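Local coordinates for bartonella effector protein (Bep) substrate of VirB T4SS (Bartonella clarridgeiae, PDB 4YK2) that probably serves as an effector passed into host cells by the VirB type IV secretion system, this piece being its BID domain, the part associated with that delivery, at residues I41-L44 against S45-F49; V28-D31 against H32-E36; H63-P66 against S67-K70. All blocks are in the same frame, centred on the assembly; numbering follows the deposited sequence.

Contact 1 (I41-L44 against S45-F49); sequences IRRL and SQIVF
The guanidinium of Arg43 has the tip of Ile47 lying obliquely against it, Arg43 NH1 standing 3.7 Å from Ile47 CD1. The two side chains run side by side in the same direction, one helical turn apart; Arg43 bends at its third torsion (chi3 64°), and its polar end is held from the preceding turn by a salt bridge to Glu40. Farther along, Val48 sets its CG1 over the centre of one face of the Phe49 ring, 3.6 Å above the plane.

Ile41 O is gripped twice by Ser45. Ser45 N and Ser45 OG each lie 2.8 Å from Ile41 O and approach from opposite faces of the carbonyl plane. With OG beside its own backbone N (chi1 -69°), the hydroxyl turns back along the helix to the carbonyl, so this small polar group is satisfied although buried. Gln46 N to Arg42 O, at 3.0 Å, and Val48 N to Leu44 O continue the backbone pattern, whereas the Ile47 N bond to Arg43 O is weak. These are the i to i+4 bonds of a regular alpha-helix, here the last turns of helix 21-49 in the BID four-helix bundle, with Ser45 packed on Leu109 of helix 106-123.

Contact 2 (V28-D31 against H32-E36); sequences VVSD and HSIQE
Ser33 reaches back to the carbonyl of Ser30, with Ser33 OG 2.9 Å from Ser30 O, while the amide of the next residue meets the same oxygen, Ile34 N lying 3.1 Å from Ser30 O. Both donors come from the same face of the carbonyl plane, but at different slants: the amide meets the C=O at 158°, the hydroxyl more steeply at 121°. The serine gets there by placing OG between its backbone N and carbonyl carbon (chi1 60°), which turns the hydroxyl back toward the carbonyl three residues earlier. Ile34 adds an apolar cover to this oxygen, its CG1 lying 3.4 Å from Ser30 O.

Around this pair the backbone bonds hold the turn: His32 N to Val28 O at 2.9 Å, Ser33 N to Val29 O at 3.0 Å, and Gln35 N to Asp31 O. His32 leads its ring away from the preceding turn, and its closest side-chain atom to that turn is CB, 3.3 Å from Val28 O. Asp31, by contrast, turns its carboxylate back along the helix, where OD2 forms a salt bridge with Lys27.

Farther out, helix 106-123 lies along one side. Ile34 packs on Tyr116 and Ala119, Ser33 also touches Ala119, and Ser30 meets Ser123, so the carbonyl that accepts two hydrogen bonds and its serine sit next to a helix interface. Val28, Val29, His32 and Gln35 are instead exposed. This is an amphipathic alpha-helical turn with a serine bonded to the carbonyl three residues back, on the long helix 21-49 of the BID bundle.

Contact 3 (H63-P66 against S67-K70); sequences HENP and SFTK
Ser67 gives both its hydroxyl and its amide to Asn65 OD1 as hydrogen bonds. Ser67 OG lies 2.8 Å from Asn65 OD1 and Ser67 N lies 3.3 Å from it; both sit above the same face of the amide plane rather than on a lone pair. The hydrogen bond from Ser67 N to Asn65 OD1 closes an Asx turn. Asn65 CG stands opposite its own backbone N, and this torsion (chi1 -172°) directs the amide toward Ser67, bringing OD1 within reach of its N and OG. The serine hydroxyl also makes a weak hydrogen bond to a bound sulfate, probably from the crystallisation liquor.

Main-chain bonds set the turn itself. Phe68 N reaches Asn65 O at 3.0 Å, nearly straight at 170°, bridging Pro66 and Ser67 as a beta turn. Pro66 O accepts from both N and OG1 of Thr69, at 3.1 Å and 2.8 Å, the hydroxyl only tilted from the carbonyl plane and the amide well above it.

Van der Waals contact across the turn comes from Phe68, whose ring crosses the Asn65 side chain at about a right angle, the amide and ring planes 69° apart. Phe68 CD2 rests 3.7 Å from Asn65 CB, and CE2 closely approaches ND2. The ring also touches Gln61 of helix 56-64, and Thr69 packs on Ile62 and on His114 and Ala117 of helix 106-123.

Ser67 donates twice to Asn65 OD1 and Thr69 twice to Pro66 O, so the sharp Asn-Pro corner between helices 56-64 and 69-78 is tied by side-chain as well as backbone bonds.

Contacts 1 and 2 lie on the same helix, 21-49, their centres about 19 Å apart and their nearest atoms about 5 Å; contact 2 belongs to its earlier turns and contact 1 to its end. Contact 3 marks the corner between the next two helices, its centre about 18 Å from that of contact 2 and about 20 Å from that of contact 1, with which it lies across the chain's centre. None touches another directly. Helix 106-123 joins them: Tyr116 meets Ile41 of contact 1, Ile34 of contact 2 and His63 of contact 3. A bound sulfate, probably from the crystallisation liquor, lies about 3 Å from the Ser67 side chain in contact 3.

Contact 1 (I41-L44 against S45-F49)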
# COMPACT_ATOMS: atom_id res chain seq x y z
N ILE A 41 2.97 4.45 -0.42
CA ILE A 41 1.87 3.71 -1.05
C ILE A 41 1.29 4.48 -2.25
O ILE A 41 0.99 3.90 -3.30
CB ILE A 41 0.77 3.36 -0.03
CG1 ILE A 41 1.32 2.30 0.96
CG2 ILE A 41 -0.48 2.82 -0.73
CD1 ILE A 41 0.41 2.03 2.15
N ARG A 42 1.15 5.80 -2.10
CA ARG A 42 0.70 6.62 -3.22
C ARG A 42 1.69 6.56 -4.39
O ARG A 42 1.28 6.40 -5.55
CB ARG A 42 0.49 8.08 -2.79
CG ARG A 42 -0.85 8.34 -2.09
CD ARG A 42 -1.14 9.83 -1.96
NE ARG A 42 -0.06 10.54 -1.29
CZ ARG A 42 -0.04 10.81 0.02
NH1 ARG A 42 -1.04 10.43 0.80
NH2 ARG A 42 0.99 11.45 0.53
N ARG A 43 2.98 6.68 -4.09
CA ARG A 43 4.03 6.66 -5.11
C ARG A 43 4.05 5.34 -5.86
O ARG A 43 4.08 5.30 -7.09
CB ARG A 43 5.41 6.93 -4.49
CG ARG A 43 6.51 7.22 -5.53
CD ARG A 43 7.92 7.31 -4.91
NE ARG A 43 8.31 6.02 -4.33
CZ ARG A 43 8.87 5.02 -5.01
NH1 ARG A 43 9.11 5.16 -6.31
NH2 ARG A 43 9.20 3.89 -4.41
N LEU A 44 3.99 4.25 -5.10
CA LEU A 44 3.98 2.91 -5.70
C LEU A 44 2.67 2.58 -6.44
O LEU A 44 2.68 1.88 -7.45
CB LEU A 44 4.27 1.87 -4.63
CG LEU A 44 5.68 1.95 -4.04
CD1 LEU A 44 5.78 1.08 -2.81
CD2 LEU A 44 6.74 1.52 -5.05
N SER A 45 1.54 3.09 -5.93
CA SER A 45 0.24 2.84 -6.58
C SER A 45 0.16 3.53 -7.94
O SER A 45 -0.45 3.01 -8.89
CB SER A 45 -0.92 3.30 -5.68
OG SER A 45 -1.05 2.48 -4.51
N GLN A 46 0.76 4.71 -8.02
CA GLN A 46 0.89 5.41 -9.29
C GLN A 46 1.63 4.53 -10.30
O GLN A 46 1.23 4.43 -11.47
CB GLN A 46 1.61 6.75 -9.10
CG GLN A 46 2.04 7.45 -10.40
CD GLN A 46 0.87 7.77 -11.32
OE1 GLN A 46 -0.25 8.01 -10.87
NE2 GLN A 46 1.14 7.77 -12.63
N ILE A 47 2.70 3.87 -9.86
CA ILE A 47 3.50 3.02 -10.75
C ILE A 47 2.75 1.74 -11.13
O ILE A 47 2.75 1.32 -12.29
CB ILE A 47 4.86 2.67 -10.12
CG1 ILE A 47 5.68 3.94 -9.86
CG2 ILE A 47 5.62 1.72 -11.03
CD1 ILE A 47 6.94 3.72 -8.99
N VAL A 48 2.14 1.10 -10.14
CA VAL A 48 1.47 -0.18 -10.36
C VAL A 48 0.16 -0.01 -11.16
O VAL A 48 -0.11 -0.76 -12.09
CB VAL A 48 1.20 -0.90 -9.02
CG1 VAL A 48 0.33 -2.13 -9.23
CG2 VAL A 48 2.52 -1.27 -8.34
N PHE A 49 -0.64 1.00 -10.79
CA PHE A 49 -2.00 1.13 -11.33
C PHE A 49 -2.22 2.40 -12.14
O PHE A 49 -3.24 2.53 -12.82
CB PHE A 49 -3.03 1.11 -10.19
CG PHE A 49 -3.11 -0.20 -9.47
CD1 PHE A 49 -3.56 -1.35 -10.12
CD2 PHE A 49 -2.76 -0.29 -8.12
CE1 PHE A 49 -3.66 -2.56 -9.45
CE2 PHE A 49 -2.85 -1.51 -7.44
CZ PHE A 49 -3.30 -2.65 -8.11

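Contact 2 (V28-D31 against H32-E36)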
# COMPACT_ATOMS: atom_id res chain seq x y z
N VAL A 28 4.05 11.37 18.03
CA VAL A 28 4.77 12.01 16.92
C VAL A 28 5.38 10.97 15.97
O VAL A 28 5.16 11.00 14.76
CB VAL A 28 5.87 12.97 17.43
CG1 VAL A 28 6.79 13.38 16.28
CG2 VAL A 28 5.25 14.19 18.08
N VAL A 29 6.15 10.05 16.54
CA VAL A 29 6.87 9.03 15.79
C VAL A 29 5.87 8.12 15.08
O VAL A 29 6.06 7.74 13.92
CB VAL A 29 7.81 8.24 16.71
CG1 VAL A 29 8.33 6.99 16.02
CG2 VAL A 29 8.97 9.12 17.18
N SER A 30 4.80 7.78 15.79
CA SER A 30 3.79 6.88 15.28
C SER A 30 3.07 7.51 14.10
O SER A 30 2.94 6.91 13.04
CB SER A 30 2.80 6.51 16.38
OG SER A 30 1.71 5.79 15.84
N ASP A 31 2.59 8.74 14.31
CA ASP A 31 1.98 9.54 13.25
C ASP A 31 2.89 9.64 12.05
O ASP A 31 2.45 9.50 10.90
CB ASP A 31 1.67 10.94 13.76
CG ASP A 31 0.44 10.98 14.65
OD1 ASP A 31 -0.14 9.91 14.94
OD2 ASP A 31 0.07 12.09 15.08
N HIS A 32 4.18 9.87 12.31
CA HIS A 32 5.16 10.04 11.25
C HIS A 32 5.32 8.78 10.39
O HIS A 32 5.37 8.86 9.16
CB HIS A 32 6.52 10.43 11.83
CG HIS A 32 7.62 10.44 10.81
ND1 HIS A 32 7.79 11.47 9.92
CD2 HIS A 32 8.59 9.53 10.55
CE1 HIS A 32 8.83 11.20 9.14
NE2 HIS A 32 9.33 10.03 9.50
N SER A 33 5.42 7.61 11.02
CA SER A 33 5.63 6.39 10.25
C SER A 33 4.38 6.03 9.43
O SER A 33 4.48 5.44 8.35
CB SER A 33 6.00 5.23 11.16
OG SER A 33 4.97 5.00 12.11
N ILE A 34 3.20 6.37 9.96
CA ILE A 34 1.96 6.19 9.21
C ILE A 34 1.98 7.07 7.97
O ILE A 34 1.72 6.61 6.85
CB ILE A 34 0.73 6.51 10.07
CG1 ILE A 34 0.57 5.46 11.16
CG2 ILE A 34 -0.54 6.59 9.18
CD1 ILE A 34 -0.57 5.76 12.13
N GLN A 35 2.33 8.34 8.17
CA GLN A 35 2.34 9.29 7.07
C GLN A 35 3.36 8.93 5.99
O GLN A 35 3.06 9.03 4.80
CB GLN A 35 2.60 10.69 7.60
CG GLN A 35 2.52 11.77 6.56
CD GLN A 35 2.83 13.14 7.15
OE1 GLN A 35 2.07 14.10 6.98
NE2 GLN A 35 3.96 13.23 7.85
N GLU A 36 4.55 8.49 6.39
CA GLU A 36 5.55 8.10 5.41
C GLU A 36 5.12 6.88 4.57
O GLU A 36 5.46 6.79 3.40
CB GLU A 36 6.89 7.79 6.09
CG GLU A 36 7.68 9.05 6.49
CD GLU A 36 7.87 10.03 5.32
OE1 GLU A 36 8.60 9.68 4.36
OE2 GLU A 36 7.29 11.14 5.37

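Contact 3 (H63-P66 against S67-K70)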
# COMPACT_ATOMS: atom_id res chain seq x y z
N HIS A 63 -7.11 0.49 7.83
CA HIS A 63 -6.99 1.45 8.92
C HIS A 63 -8.00 1.14 10.03
O HIS A 63 -7.68 1.19 11.22
CB HIS A 63 -7.19 2.88 8.42
CG HIS A 63 -6.96 3.92 9.48
ND1 HIS A 63 -7.95 4.36 10.32
CD2 HIS A 63 -5.83 4.57 9.84
CE1 HIS A 63 -7.46 5.26 11.14
NE2 HIS A 63 -6.17 5.41 10.88
N GLU A 64 -9.22 0.81 9.63
CA GLU A 64 -10.30 0.50 10.55
C GLU A 64 -10.09 -0.86 11.22
O GLU A 64 -10.35 -1.03 12.41
CB GLU A 64 -11.63 0.51 9.81
CG GLU A 64 -12.69 -0.41 10.38
CD GLU A 64 -13.43 0.20 11.54
OE1 GLU A 64 -13.11 1.35 11.91
OE2 GLU A 64 -14.33 -0.47 12.08
N ASN A 65 -9.63 -1.83 10.45
CA ASN A 65 -9.37 -3.15 10.98
C ASN A 65 -8.15 -3.75 10.31
O ASN A 65 -8.27 -4.37 9.26
CB ASN A 65 -10.58 -4.06 10.79
CG ASN A 65 -10.42 -5.39 11.52
OD1 ASN A 65 -9.39 -5.63 12.16
ND2 ASN A 65 -11.43 -6.24 11.44
N PRO A 66 -6.96 -3.58 10.92
CA PRO A 66 -5.73 -4.04 10.28
C PRO A 66 -5.64 -5.55 10.11
O PRO A 66 -4.76 -6.02 9.38
CB PRO A 66 -4.64 -3.53 11.23
CG PRO A 66 -5.26 -2.37 11.92
CD PRO A 66 -6.68 -2.79 12.13
N SER A 67 -6.53 -6.30 10.73
CA SER A 67 -6.53 -7.75 10.49
C SER A 67 -6.93 -8.10 9.04
O SER A 67 -6.72 -9.23 8.60
CB SER A 67 -7.46 -8.47 11.48
OG SER A 67 -8.83 -8.22 11.21
N PHE A 68 -7.47 -7.14 8.28
CA PHE A 68 -7.79 -7.38 6.86
C PHE A 68 -6.55 -7.35 5.94
O PHE A 68 -6.65 -7.69 4.76
CB PHE A 68 -8.81 -6.35 6.33
CG PHE A 68 -10.24 -6.64 6.69
CD1 PHE A 68 -10.86 -7.79 6.25
CD2 PHE A 68 -10.96 -5.75 7.47
CE1 PHE A 68 -12.18 -8.07 6.59
CE2 PHE A 68 -12.29 -6.01 7.80
CZ PHE A 68 -12.90 -7.17 7.36
N THR A 69 -5.41 -6.95 6.49
CA THR A 69 -4.18 -6.77 5.71
C THR A 69 -3.73 -8.04 5.00
O THR A 69 -3.29 -8.00 3.85
CB THR A 69 -3.03 -6.25 6.61
OG1 THR A 69 -3.39 -4.97 7.14
CG2 THR A 69 -1.73 -6.12 5.82
N LYS A 70 -3.86 -9.18 5.66
CA LYS A 70 -3.42 -10.43 5.07
C LYS A 70 -4.21 -10.76 3.79
O LYS A 70 -3.63 -11.13 2.76
CB LYS A 70 -3.53 -11.58 6.08
CG LYS A 70 -2.97 -12.90 5.56
CD LYS A 70 -3.22 -14.05 6.53
CE LYS A 70 -2.48 -15.30 6.09
NZ LYS A 70 -2.42 -16.31 7.19